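Local coordinates for dihydrodipicolinate synthase family protein (Sinorhizobium meliloti, PDB 4DNH) that is of unknown function but folds as a TIM barrel and probably belongs among relatives of dihydrodipicolinate synthase, at residues L99-L104 / E147-R152; A119-L124 / L136-S141; I154-R159 / I187-G192; A160-A165 / P197-Y202. One frame throughout, in Å; residues are numbered along the deposited sequence.

Interaction 1: residues L99-L104 / E147-R152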
loop_
_atom_site.group_PDB
_atom_site.type_symbol
_atom_site.label_atom_id
_atom_site.label_comp_id
_atom_site.label_asym_id
_atom_site.label_seq_id
_atom_site.Cartn_x
_atom_site.Cartn_y
_atom_site.Cartn_z
ATOM N N LEU A 99 -0.893 7.057 -14.465
ATOM C CA LEU A 99 -1.656 7.179 -13.220
ATOM C C LEU A 99 -1.058 8.283 -12.356
ATOM O O LEU A 99 -1.772 9.114 -11.792
ATOM C CB LEU A 99 -1.676 5.852 -12.488
ATOM C CG LEU A 99 -2.359 5.740 -11.132
ATOM C CD1 LEU A 99 -3.763 6.335 -11.139
ATOM C CD2 LEU A 99 -2.392 4.268 -10.740
ATOM N N ILE A 100 0.263 8.305 -12.298
ATOM C CA ILE A 100 0.985 9.359 -11.620
ATOM C C ILE A 100 0.630 10.738 -12.196
ATOM O O ILE A 100 0.287 11.642 -11.457
ATOM C CB ILE A 100 2.505 9.080 -11.618
ATOM C CG1 ILE A 100 2.799 7.879 -10.698
ATOM C CG2 ILE A 100 3.279 10.325 -11.196
ATOM C CD1 ILE A 100 4.239 7.405 -10.682
ATOM N N ARG A 101 0.673 10.868 -13.516
ATOM C CA ARG A 101 0.310 12.111 -14.209
ATOM C C ARG A 101 -1.120 12.595 -13.894
ATOM O O ARG A 101 -1.309 13.747 -13.505
ATOM C CB ARG A 101 0.518 11.942 -15.715
ATOM C CG ARG A 101 0.262 13.187 -16.543
ATOM C CD ARG A 101 -0.012 12.815 -17.990
ATOM N NE ARG A 101 -0.996 13.733 -18.555
ATOM C CZ ARG A 101 -2.239 13.416 -18.914
ATOM N NH1 ARG A 101 -2.689 12.173 -18.816
ATOM N NH2 ARG A 101 -3.031 14.359 -19.402
ATOM N N ARG A 102 -2.117 11.724 -14.050
ATOM C CA ARG A 102 -3.508 12.073 -13.703
ATOM C C ARG A 102 -3.675 12.451 -12.226
ATOM O O ARG A 102 -4.282 13.476 -11.920
ATOM C CB ARG A 102 -4.467 10.932 -14.010
ATOM C CG ARG A 102 -4.223 10.253 -15.329
ATOM C CD ARG A 102 -5.109 10.813 -16.395
ATOM N NE ARG A 102 -5.205 9.891 -17.521
ATOM C CZ ARG A 102 -6.328 9.655 -18.190
ATOM N NH1 ARG A 102 -7.465 10.250 -17.825
ATOM N NH2 ARG A 102 -6.311 8.810 -19.214
ATOM N N SER A 103 -3.143 11.627 -11.318
ATOM C CA SER A 103 -3.261 11.890 -9.876
ATOM C C SER A 103 -2.630 13.214 -9.417
ATOM O O SER A 103 -3.240 13.950 -8.636
ATOM C CB SER A 103 -2.709 10.732 -9.059
ATOM O OG SER A 103 -3.655 9.687 -9.014
ATOM N N LEU A 104 -1.428 13.516 -9.909
ATOM C CA LEU A 104 -0.802 14.810 -9.639
ATOM C C LEU A 104 -1.712 15.943 -10.081
ATOM O O LEU A 104 -1.919 16.902 -9.331
ATOM C CB LEU A 104 0.603 14.908 -10.259
ATOM C CG LEU A 104 1.626 13.998 -9.540
ATOM C CD1 LEU A 104 2.929 13.873 -10.309
ATOM C CD2 LEU A 104 1.899 14.455 -8.107
ATOM N N GLU A 147 9.136 14.063 -11.533
ATOM C CA GLU A 147 9.458 15.439 -11.192
ATOM C C GLU A 147 8.925 16.431 -12.219
ATOM O O GLU A 147 8.498 17.525 -11.848
ATOM C CB GLU A 147 10.962 15.598 -11.006
ATOM C CG GLU A 147 11.452 14.993 -9.697
ATOM C CD GLU A 147 12.955 15.063 -9.508
ATOM O OE1 GLU A 147 13.692 15.267 -10.498
ATOM O OE2 GLU A 147 13.398 14.897 -8.351
ATOM N N ALA A 148 8.918 16.051 -13.498
ATOM C CA ALA A 148 8.362 16.929 -14.539
ATOM C C ALA A 148 6.866 17.211 -14.339
ATOM O O ALA A 148 6.363 18.204 -14.827
ATOM C CB ALA A 148 8.626 16.381 -15.938
ATOM N N GLU A 149 6.161 16.338 -13.628
ATOM C CA GLU A 149 4.742 16.562 -13.332
ATOM C C GLU A 149 4.566 17.169 -11.928
ATOM O O GLU A 149 3.453 17.267 -11.405
ATOM C CB GLU A 149 3.950 15.258 -13.476
ATOM C CG GLU A 149 4.095 14.554 -14.821
ATOM C CD GLU A 149 3.338 15.239 -15.958
ATOM O OE1 GLU A 149 2.453 16.082 -15.685
ATOM O OE2 GLU A 149 3.623 14.936 -17.139
ATOM N N GLY A 150 5.684 17.567 -11.325
ATOM C CA GLY A 150 5.695 18.157 -9.983
ATOM C C GLY A 150 5.432 17.178 -8.855
ATOM O O GLY A 150 4.777 17.524 -7.876
ATOM N N GLY A 151 5.939 15.953 -8.978
ATOM C CA GLY A 151 5.683 14.936 -7.962
ATOM C C GLY A 151 6.836 14.738 -7.001
ATOM O O GLY A 151 8.001 14.796 -7.397
ATOM N N ARG A 152 6.522 14.531 -5.726
ATOM C CA ARG A 152 7.518 13.993 -4.803
ATOM C C ARG A 152 7.599 12.461 -4.975
ATOM O O ARG A 152 6.608 11.803 -5.314
ATOM C CB ARG A 152 7.270 14.442 -3.348
ATOM C CG ARG A 152 5.871 14.204 -2.779
ATOM C CD ARG A 152 5.807 14.480 -1.266
ATOM N NE ARG A 152 6.772 13.671 -0.504
ATOM C CZ ARG A 152 6.782 13.514 0.821
ATOM N NH1 ARG A 152 7.711 12.753 1.384
ATOM N NH2 ARG A 152 5.874 14.105 1.590
#
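Arg101 and Leu104, one turn apart on a helix, face the end of a second helix, with the CA atoms of Arg101 and Glu149 6.3 Å apart and those of Leu104 and Gly151 at 6.7 Å. In this TIM barrel both helices, 93-108 and 132-148, belong to the outer layer, and the contact illustrates how a helix terminus packs against its neighbour before the chain dives back into the sheet. A Schellman motif ends helix 132-148: Gly151 N reaches Ile146 O, Gly150 N reaches Glu147 O at 2.9 Å, and Gly150 takes the positive phi of the C-prime position.

Leu104 is the buried apolar piece. Both methyls face Gly151 CA, CD1 and CD2 each 3.8 Å away, an approach made possible by the missing side chain of Gly151. CD1 also lies 3.6 Å from Glu149 CB, and the Leu104 side chain touches Cys117 of strand 115-119 as well.

Nearer the surface, Glu149 bends at chi2 (-74°), which turns CD toward the helix opposite. The carboxylate meets the aliphatic part of Arg101 and not its charged end, for Arg101 NE stays 5.0 Å from Glu149 OE2, with the guanidinium and carboxylate planes 84° apart; Arg101 NH1 makes its salt bridge with Glu98. Arg101 CG sits almost evenly among the carboxylate atoms of Glu149, 3.7 Å from OE1 and 3.8 Å from OE2.

Interaction 2: residues A119-L124 / L136-S141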
loop_
_atom_site.group_PDB
_atom_site.type_symbol
_atom_site.label_atom_id
_atom_site.label_comp_id
_atom_site.label_asym_id
_atom_site.label_seq_id
_atom_site.Cartn_x
_atom_site.Cartn_y
_atom_site.Cartn_z
ATOM N N ALA A 119 8.714 5.709 -7.843
ATOM C CA ALA A 119 9.699 5.757 -8.927
ATOM C C ALA A 119 10.656 4.577 -8.810
ATOM O O ALA A 119 11.231 4.320 -7.736
ATOM C CB ALA A 119 10.474 7.063 -8.892
ATOM N N GLY A 120 10.833 3.856 -9.909
ATOM C CA GLY A 120 11.640 2.658 -9.854
ATOM C C GLY A 120 12.336 2.321 -11.146
ATOM O O GLY A 120 12.764 3.198 -11.902
ATOM N N THR A 121 12.406 1.025 -11.396
ATOM C CA THR A 121 13.195 0.444 -12.459
ATOM C C THR A 121 12.324 -0.511 -13.303
ATOM O O THR A 121 12.773 -1.053 -14.314
ATOM C CB THR A 121 14.406 -0.264 -11.821
ATOM O OG1 THR A 121 15.580 0.541 -12.012
ATOM C CG2 THR A 121 14.617 -1.664 -12.382
ATOM N N ASP A 122 11.067 -0.671 -12.892
ATOM C CA ASP A 122 10.153 -1.682 -13.454
ATOM C C ASP A 122 10.010 -1.772 -14.989
ATOM O O ASP A 122 9.434 -2.732 -15.492
ATOM C CB ASP A 122 8.774 -1.641 -12.768
ATOM C CG ASP A 122 8.218 -0.225 -12.624
ATOM O OD1 ASP A 122 8.966 0.707 -12.254
ATOM O OD2 ASP A 122 7.007 -0.049 -12.855
ATOM N N HIS A 123 10.540 -0.801 -15.736
ATOM C CA HIS A 123 10.544 -0.922 -17.200
ATOM C C HIS A 123 11.751 -1.671 -17.724
ATOM O O HIS A 123 11.930 -1.808 -18.934
ATOM C CB HIS A 123 10.415 0.445 -17.865
ATOM C CG HIS A 123 11.593 1.343 -17.629
ATOM N ND1 HIS A 123 11.758 2.027 -16.488
ATOM C CD2 HIS A 123 12.685 1.647 -18.431
ATOM C CE1 HIS A 123 12.894 2.735 -16.552
ATOM N NE2 HIS A 123 13.462 2.500 -17.744
ATOM N N LEU A 124 12.586 -2.165 -16.816
ATOM C CA LEU A 124 13.834 -2.831 -17.171
ATOM C C LEU A 124 13.865 -4.272 -16.664
ATOM O O LEU A 124 13.814 -4.517 -15.455
ATOM C CB LEU A 124 15.024 -2.052 -16.613
ATOM C CG LEU A 124 16.433 -2.596 -16.843
ATOM C CD1 LEU A 124 16.732 -2.708 -18.333
ATOM C CD2 LEU A 124 17.458 -1.704 -16.148
ATOM N N LEU A 136 20.989 2.932 -13.312
ATOM C CA LEU A 136 20.924 4.361 -13.006
ATOM C C LEU A 136 20.079 5.107 -14.021
ATOM O O LEU A 136 19.283 5.977 -13.656
ATOM C CB LEU A 136 22.315 4.975 -12.922
ATOM C CG LEU A 136 23.105 4.544 -11.689
ATOM C CD1 LEU A 136 24.580 4.921 -11.834
ATOM C CD2 LEU A 136 22.486 5.106 -10.414
ATOM N N ALA A 137 20.249 4.748 -15.291
ATOM C CA ALA A 137 19.468 5.336 -16.374
ATOM C C ALA A 137 17.972 5.061 -16.164
ATOM O O ALA A 137 17.135 5.947 -16.333
ATOM C CB ALA A 137 19.950 4.813 -17.726
ATOM N N ALA A 138 17.652 3.840 -15.749
ATOM C CA ALA A 138 16.278 3.457 -15.465
ATOM C C ALA A 138 15.662 4.320 -14.349
ATOM O O ALA A 138 14.588 4.901 -14.539
ATOM C CB ALA A 138 16.213 1.980 -15.128
ATOM N N TYR A 139 16.347 4.423 -13.207
ATOM C CA TYR A 139 15.910 5.289 -12.110
ATOM C C TYR A 139 15.720 6.744 -12.530
ATOM O O TYR A 139 14.664 7.336 -12.297
ATOM C CB TYR A 139 16.901 5.258 -10.948
ATOM C CG TYR A 139 16.633 4.196 -9.916
ATOM C CD1 TYR A 139 15.453 4.191 -9.170
ATOM C CD2 TYR A 139 17.562 3.197 -9.679
ATOM C CE1 TYR A 139 15.210 3.203 -8.227
ATOM C CE2 TYR A 139 17.333 2.210 -8.735
ATOM C CZ TYR A 139 16.166 2.212 -8.010
ATOM O OH TYR A 139 15.959 1.215 -7.081
ATOM N N GLU A 140 16.741 7.329 -13.142
ATOM C CA GLU A 140 16.642 8.736 -13.502
ATOM C C GLU A 140 15.543 8.996 -14.535
ATOM O O GLU A 140 14.890 10.047 -14.499
ATOM C CB GLU A 140 18.004 9.344 -13.894
ATOM C CG GLU A 140 18.639 8.861 -15.190
ATOM C CD GLU A 140 20.040 9.436 -15.385
ATOM O OE1 GLU A 140 20.191 10.382 -16.196
ATOM O OE2 GLU A 140 20.988 8.954 -14.715
ATOM N N SER A 141 15.314 8.025 -15.420
ATOM C CA SER A 141 14.273 8.147 -16.429
ATOM C C SER A 141 12.911 8.345 -15.753
ATOM O O SER A 141 12.186 9.297 -16.064
ATOM C CB SER A 141 14.268 6.914 -17.332
ATOM O OG SER A 141 13.317 7.023 -18.372
#
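Ala138 packs into the bend formed by Thr121, His123 and Leu124, a mostly buried contact between a loop and the helix it leads to in the TIM barrel. The loop follows strand 115-119; it folds back on helix 132-148 through a type I turn from Thr121 to Leu124, closed by Leu124 N to Thr121 O at 2.7 Å.

The methyl of Ala138 is the common meeting point. Thr121 OG1 approaches it to 3.5 Å, and Leu124 CD2 adds an apolar touch at 4.0 Å. The His123 ring reaches the same residue because its CG lies between the backbone N and the carbonyl carbon (chi1 66°). Its ND1 accepts a hydrogen bond from Gln142 NE2, one turn along the helix from Ala138, which helps to fix the ring's rotation.

Tyr139 extends the contact toward the strand. Thr121 OG1 lies 4.0 Å above one face of its ring, displaced toward the rim, while Ala119 O comes to the ring edge. The phenol end reaches past the loop to a hydrogen bond with Met156 O, beyond the next strand. The His123 ring turns its CE1 edge to Ala138 O, in the ring plane and 3.4 Å from CE1.

Interaction 3: residues I154-R159 / I187-G192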
loop_
_atom_site.group_PDB
_atom_site.type_symbol
_atom_site.label_atom_id
_atom_site.label_comp_id
_atom_site.label_asym_id
_atom_site.label_seq_id
_atom_site.Cartn_x
_atom_site.Cartn_y
_atom_site.Cartn_z
ATOM N N ILE A 154 8.603 8.389 -4.145
ATOM C CA ILE A 154 8.830 7.263 -3.260
ATOM C C ILE A 154 9.761 6.368 -4.047
ATOM O O ILE A 154 9.391 5.872 -5.107
ATOM C CB ILE A 154 7.551 6.466 -2.968
ATOM C CG1 ILE A 154 6.574 7.306 -2.158
ATOM C CG2 ILE A 154 7.896 5.194 -2.197
ATOM C CD1 ILE A 154 5.171 6.742 -2.122
ATOM N N LEU A 155 10.976 6.191 -3.552
ATOM C CA LEU A 155 11.992 5.510 -4.324
ATOM C C LEU A 155 11.879 4.003 -4.123
ATOM O O LEU A 155 12.198 3.472 -3.056
ATOM C CB LEU A 155 13.377 6.031 -3.962
ATOM C CG LEU A 155 14.528 5.587 -4.855
ATOM C CD1 LEU A 155 14.302 6.061 -6.278
ATOM C CD2 LEU A 155 15.836 6.123 -4.307
HETATM N N MSE A 156 11.404 3.325 -5.162
HETATM C CA MSE A 156 11.093 1.902 -5.077
HETATM C C MSE A 156 12.327 1.053 -5.247
HETATM O O MSE A 156 13.329 1.491 -5.845
HETATM C CB MSE A 156 10.034 1.589 -6.130
HETATM C CG MSE A 156 8.694 2.144 -5.648
HETATM SE SE MSE A 156 7.315 1.819 -7.019
HETATM C CE MSE A 156 6.581 0.119 -6.329
ATOM N N ALA A 157 12.268 -0.159 -4.701
ATOM C CA ALA A 157 13.342 -1.128 -4.856
ATOM C C ALA A 157 13.335 -1.622 -6.291
ATOM O O ALA A 157 12.306 -1.569 -6.961
ATOM C CB ALA A 157 13.166 -2.279 -3.886
ATOM N N SER A 158 14.485 -2.085 -6.763
ATOM C CA SER A 158 14.684 -2.384 -8.171
ATOM C C SER A 158 14.988 -3.873 -8.428
ATOM O O SER A 158 15.944 -4.443 -7.874
ATOM C CB SER A 158 15.782 -1.463 -8.724
ATOM O OG SER A 158 16.448 -1.992 -9.858
ATOM N N ARG A 159 14.144 -4.483 -9.264
ATOM C CA ARG A 159 14.240 -5.893 -9.672
ATOM C C ARG A 159 15.617 -6.150 -10.329
ATOM O O ARG A 159 16.303 -7.100 -9.977
ATOM C CB ARG A 159 13.101 -6.193 -10.675
ATOM C CG ARG A 159 12.096 -7.314 -10.383
ATOM C CD ARG A 159 11.263 -7.034 -9.142
ATOM N NE ARG A 159 9.777 -7.098 -9.187
ATOM C CZ ARG A 159 8.957 -7.401 -10.202
ATOM N NH1 ARG A 159 7.644 -7.360 -9.974
ATOM N NH2 ARG A 159 9.409 -7.740 -11.414
ATOM N N ILE A 187 11.097 9.177 -0.097
ATOM C CA ILE A 187 10.788 8.121 0.842
ATOM C C ILE A 187 11.300 6.819 0.236
ATOM O O ILE A 187 10.818 6.385 -0.811
ATOM C CB ILE A 187 9.275 7.985 1.094
ATOM C CG1 ILE A 187 8.730 9.224 1.790
ATOM C CG2 ILE A 187 8.986 6.734 1.917
ATOM C CD1 ILE A 187 7.218 9.295 1.788
ATOM N N ILE A 188 12.282 6.211 0.890
ATOM C CA ILE A 188 12.894 4.988 0.404
ATOM C C ILE A 188 12.031 3.800 0.779
ATOM O O ILE A 188 11.552 3.673 1.907
ATOM C CB ILE A 188 14.320 4.804 0.961
ATOM C CG1 ILE A 188 15.262 5.834 0.332
ATOM C CG2 ILE A 188 14.820 3.383 0.712
ATOM C CD1 ILE A 188 16.704 5.717 0.775
ATOM N N HIS A 189 11.838 2.913 -0.181
ATOM C CA HIS A 189 11.012 1.760 0.053
ATOM C C HIS A 189 11.801 0.470 0.048
ATOM O O HIS A 189 12.422 0.095 -0.949
ATOM C CB HIS A 189 9.882 1.745 -0.945
ATOM C CG HIS A 189 8.865 0.673 -0.693
ATOM N ND1 HIS A 189 8.027 0.243 -1.645
ATOM C CD2 HIS A 189 8.579 -0.066 0.455
ATOM C CE1 HIS A 189 7.239 -0.720 -1.139
ATOM N NE2 HIS A 189 7.578 -0.905 0.148
ATOM N N TRP A 190 11.799 -0.190 1.206
ATOM C CA TRP A 190 12.318 -1.537 1.361
ATOM C C TRP A 190 11.163 -2.511 1.340
ATOM O O TRP A 190 10.480 -2.712 2.344
ATOM C CB TRP A 190 13.095 -1.641 2.658
ATOM C CG TRP A 190 13.839 -2.937 2.801
ATOM C CD1 TRP A 190 13.819 -4.031 1.937
ATOM C CD2 TRP A 190 14.703 -3.345 3.912
ATOM N NE1 TRP A 190 14.600 -5.042 2.416
ATOM C CE2 TRP A 190 15.161 -4.696 3.598
ATOM C CE3 TRP A 190 15.135 -2.742 5.083
ATOM C CZ2 TRP A 190 16.019 -5.398 4.441
ATOM C CZ3 TRP A 190 16.000 -3.453 5.926
ATOM C CH2 TRP A 190 16.427 -4.750 5.611
ATOM N N LEU A 191 10.930 -3.102 0.168
ATOM C CA LEU A 191 9.843 -4.041 -0.080
ATOM C C LEU A 191 10.349 -5.478 0.107
ATOM O O LEU A 191 11.275 -5.891 -0.587
ATOM C CB LEU A 191 9.351 -3.841 -1.520
ATOM C CG LEU A 191 8.109 -4.525 -2.121
ATOM C CD1 LEU A 191 6.853 -4.241 -1.308
ATOM C CD2 LEU A 191 7.917 -4.064 -3.558
ATOM N N GLY A 192 9.750 -6.229 1.031
ATOM C CA GLY A 192 10.171 -7.620 1.301
ATOM C C GLY A 192 9.791 -8.650 0.235
ATOM O O GLY A 192 8.931 -8.393 -0.612
HETATM O O HOH W 1 14.347 1.548 -2.646
#
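Leu155 exchanges two backbone hydrogen bonds with the neighbouring parallel strand. Its N-H goes to Ile187 O (2.8 Å), and its own carbonyl O receives the N-H of His189 (3.0 Å). Both donors stand somewhat out of the plane of the carbonyl they address, by 32° at Ile187 O and 25° at Leu155 O. Ile187 O is also approached by the CA-H of Ile154, with CA 3.3 Å from the oxygen.

Beyond the last bridge the strands part, and water takes over. One molecule donates to Leu155 O and to His189 O, each at 2.9 Å, so that Leu155 O accepts two bonds and the ladder is prolonged by one solvent step. Ala157 CB passes 3.8 Å from that same His189 O.

The side-chain contacts fall on two sides. Leu155 and Ile188 point to the outer helices, Leu155 meeting Tyr139 and Ile188 meeting Leu219. Ile154, Ile187 and His189 share the other face, where Ile154 CG2 lies 4.2 Å from His189 CB. CG of His189 stands anti to the backbone N (chi1 -173°); the end of the side chain leads away from 154-159, with CG of Met156, present as selenomethionine, at the ring edge and Leu191 CB over one face. A weak hydrogen bond joins His189 NE2 to Ser232 OG, and a glycerol, probably from the crystallisation liquor, is bound close to this ring.

Adjacent parallel strands with helices in the chain between them make this a beta-alpha-beta crossover, the repeating element of the TIM barrel.

Interaction 4: residues A160-A165 / P197-Y202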
loop_
_atom_site.group_PDB
_atom_site.type_symbol
_atom_site.label_atom_id
_atom_site.label_comp_id
_atom_site.label_asym_id
_atom_site.label_seq_id
_atom_site.Cartn_x
_atom_site.Cartn_y
_atom_site.Cartn_z
ATOM N N ALA A 160 16.031 -5.279 -11.256
ATOM C CA ALA A 160 17.268 -5.472 -12.034
ATOM C C ALA A 160 18.529 -5.365 -11.174
ATOM O O ALA A 160 19.533 -6.050 -11.429
ATOM C CB ALA A 160 17.338 -4.479 -13.184
ATOM N N LEU A 161 18.465 -4.496 -10.165
ATOM C CA LEU A 161 19.555 -4.305 -9.216
ATOM C C LEU A 161 19.706 -5.509 -8.269
ATOM O O LEU A 161 20.833 -5.971 -8.038
ATOM C CB LEU A 161 19.385 -2.987 -8.450
ATOM C CG LEU A 161 20.459 -2.594 -7.423
ATOM C CD1 LEU A 161 21.826 -2.321 -8.042
ATOM C CD2 LEU A 161 19.992 -1.400 -6.614
ATOM N N ALA A 162 18.585 -6.041 -7.765
ATOM C CA ALA A 162 18.615 -7.263 -6.929
ATOM C C ALA A 162 19.279 -8.473 -7.624
ATOM O O ALA A 162 19.816 -9.352 -6.958
ATOM C CB ALA A 162 17.221 -7.626 -6.431
ATOM N N ALA A 163 19.231 -8.493 -8.959
ATOM C CA ALA A 163 19.838 -9.537 -9.786
ATOM C C ALA A 163 21.236 -9.183 -10.289
ATOM O O ALA A 163 22.016 -10.067 -10.612
ATOM C CB ALA A 163 18.929 -9.857 -10.963
ATOM N N ALA A 164 21.560 -7.898 -10.371
ATOM C CA ALA A 164 22.883 -7.506 -10.867
ATOM C C ALA A 164 23.903 -7.262 -9.753
ATOM O O ALA A 164 25.099 -7.482 -9.949
ATOM C CB ALA A 164 22.780 -6.291 -11.778
ATOM N N ALA A 165 23.429 -6.815 -8.591
ATOM C CA ALA A 165 24.303 -6.424 -7.478
ATOM C C ALA A 165 25.220 -7.555 -7.018
ATOM O O ALA A 165 24.762 -8.648 -6.715
ATOM C CB ALA A 165 23.473 -5.910 -6.310
ATOM N N PRO A 197 9.042 -11.623 -4.794
ATOM C CA PRO A 197 10.108 -12.631 -4.686
ATOM C C PRO A 197 11.382 -12.211 -5.432
ATOM O O PRO A 197 12.473 -12.553 -5.003
ATOM C CB PRO A 197 9.479 -13.889 -5.312
ATOM C CG PRO A 197 8.001 -13.664 -5.209
ATOM C CD PRO A 197 7.805 -12.181 -5.373
ATOM N N ALA A 198 11.247 -11.438 -6.507
ATOM C CA ALA A 198 12.422 -10.969 -7.259
ATOM C C ALA A 198 13.254 -9.877 -6.541
ATOM O O ALA A 198 14.277 -9.419 -7.067
ATOM C CB ALA A 198 12.032 -10.540 -8.674
ATOM N N LEU A 199 12.825 -9.475 -5.346
ATOM C CA LEU A 199 13.592 -8.529 -4.532
ATOM C C LEU A 199 14.379 -9.226 -3.423
ATOM O O LEU A 199 14.653 -8.653 -2.371
ATOM C CB LEU A 199 12.684 -7.443 -3.968
ATOM C CG LEU A 199 12.143 -6.516 -5.042
ATOM C CD1 LEU A 199 11.339 -5.404 -4.395
ATOM C CD2 LEU A 199 13.279 -5.960 -5.891
ATOM N N GLU A 200 14.752 -10.468 -3.708
ATOM C CA GLU A 200 15.440 -11.364 -2.795
ATOM C C GLU A 200 16.854 -10.884 -2.417
ATOM O O GLU A 200 17.715 -10.676 -3.285
ATOM C CB GLU A 200 15.483 -12.775 -3.414
ATOM C CG GLU A 200 15.994 -12.845 -4.855
ATOM C CD GLU A 200 15.841 -14.219 -5.502
ATOM O OE1 GLU A 200 15.842 -15.245 -4.783
ATOM O OE2 GLU A 200 15.729 -14.274 -6.750
ATOM N N GLY A 201 17.076 -10.715 -1.113
ATOM C CA GLY A 201 18.364 -10.262 -0.584
ATOM C C GLY A 201 18.721 -8.825 -0.934
ATOM O O GLY A 201 19.881 -8.528 -1.217
ATOM N N TYR A 202 17.729 -7.935 -0.910
ATOM C CA TYR A 202 17.954 -6.528 -1.234
ATOM C C TYR A 202 18.888 -5.847 -0.210
ATOM O O TYR A 202 18.858 -6.180 0.984
ATOM C CB TYR A 202 16.621 -5.779 -1.368
ATOM C CG TYR A 202 16.690 -4.586 -2.293
ATOM C CD1 TYR A 202 16.647 -4.749 -3.673
ATOM C CD2 TYR A 202 16.807 -3.289 -1.785
ATOM C CE1 TYR A 202 16.714 -3.656 -4.528
ATOM C CE2 TYR A 202 16.871 -2.189 -2.629
ATOM C CZ TYR A 202 16.823 -2.376 -4.000
ATOM O OH TYR A 202 16.893 -1.291 -4.841
#
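The ring of Tyr202 meets Ala162 at its edge: the methyl CB lies near the ring plane, 4.0 Å from CD1. Leu161 comes to the phenol end, its CD2 3.6 Å from Tyr202 OH, with the two side chains crossing at about a right angle. Tyr171 of helix 168-181 meets the same aromatic ring edge-to-face, so the tyrosine is wedged between that helix and the short helix 159-164.

How the ring gets there is a matter of backbone and torsion together. Residues Leu199 to Tyr202 form a type II turn, in which Gly201 has the positive phi (68°) and the closing bond, Tyr202 N to Leu199 O, is weak. From the end of this turn the side chain leaves with CG anti to the backbone N (chi1 -153°), and its far end approaches the helix.

Ala162 CB is the point where most of the loop contacts meet. It is 3.5 Å from Ala198 O, and Leu199 CD2 adds an apolar contact at 4.3 Å. The contact thus joins two successive beta-alpha loop regions of the TIM barrel, the short helix after strand 153-155 and the loop after strand 186-191.

Chemically, the division of labour is clear. Between the segments the fit is made by methyl groups, a ring edge and carbonyl oxygens in van der Waals contact, whereas the polar end of Tyr202 is bound outside them, its OH accepting from Ser158 N and sharing a hydrogen bond with Tyr175 OH. These two bonds hold the hydroxyl in place, while the ring edge packs by van der Waals contact against Ala162.

Followed from the N terminus, the chain opens interaction 1 at helix 93-108, runs through strand 115-119 and closes that loop at the end of helix 132-148. Interaction 2 is nested inside it, joining the loop after the strand to the same helix. Interaction 3 then opens in series at strand 153-155, and before it closes at 187-192 the segment 160-165 has already begun interaction 4, which closes later at 197-202, so these two cross. Strand pairing ties the series together: Ala119 of interaction 2 bonds to Ile154 and Met156 of interaction 3. Together the four contacts connect three consecutive barrel strands with their outer helices and loops.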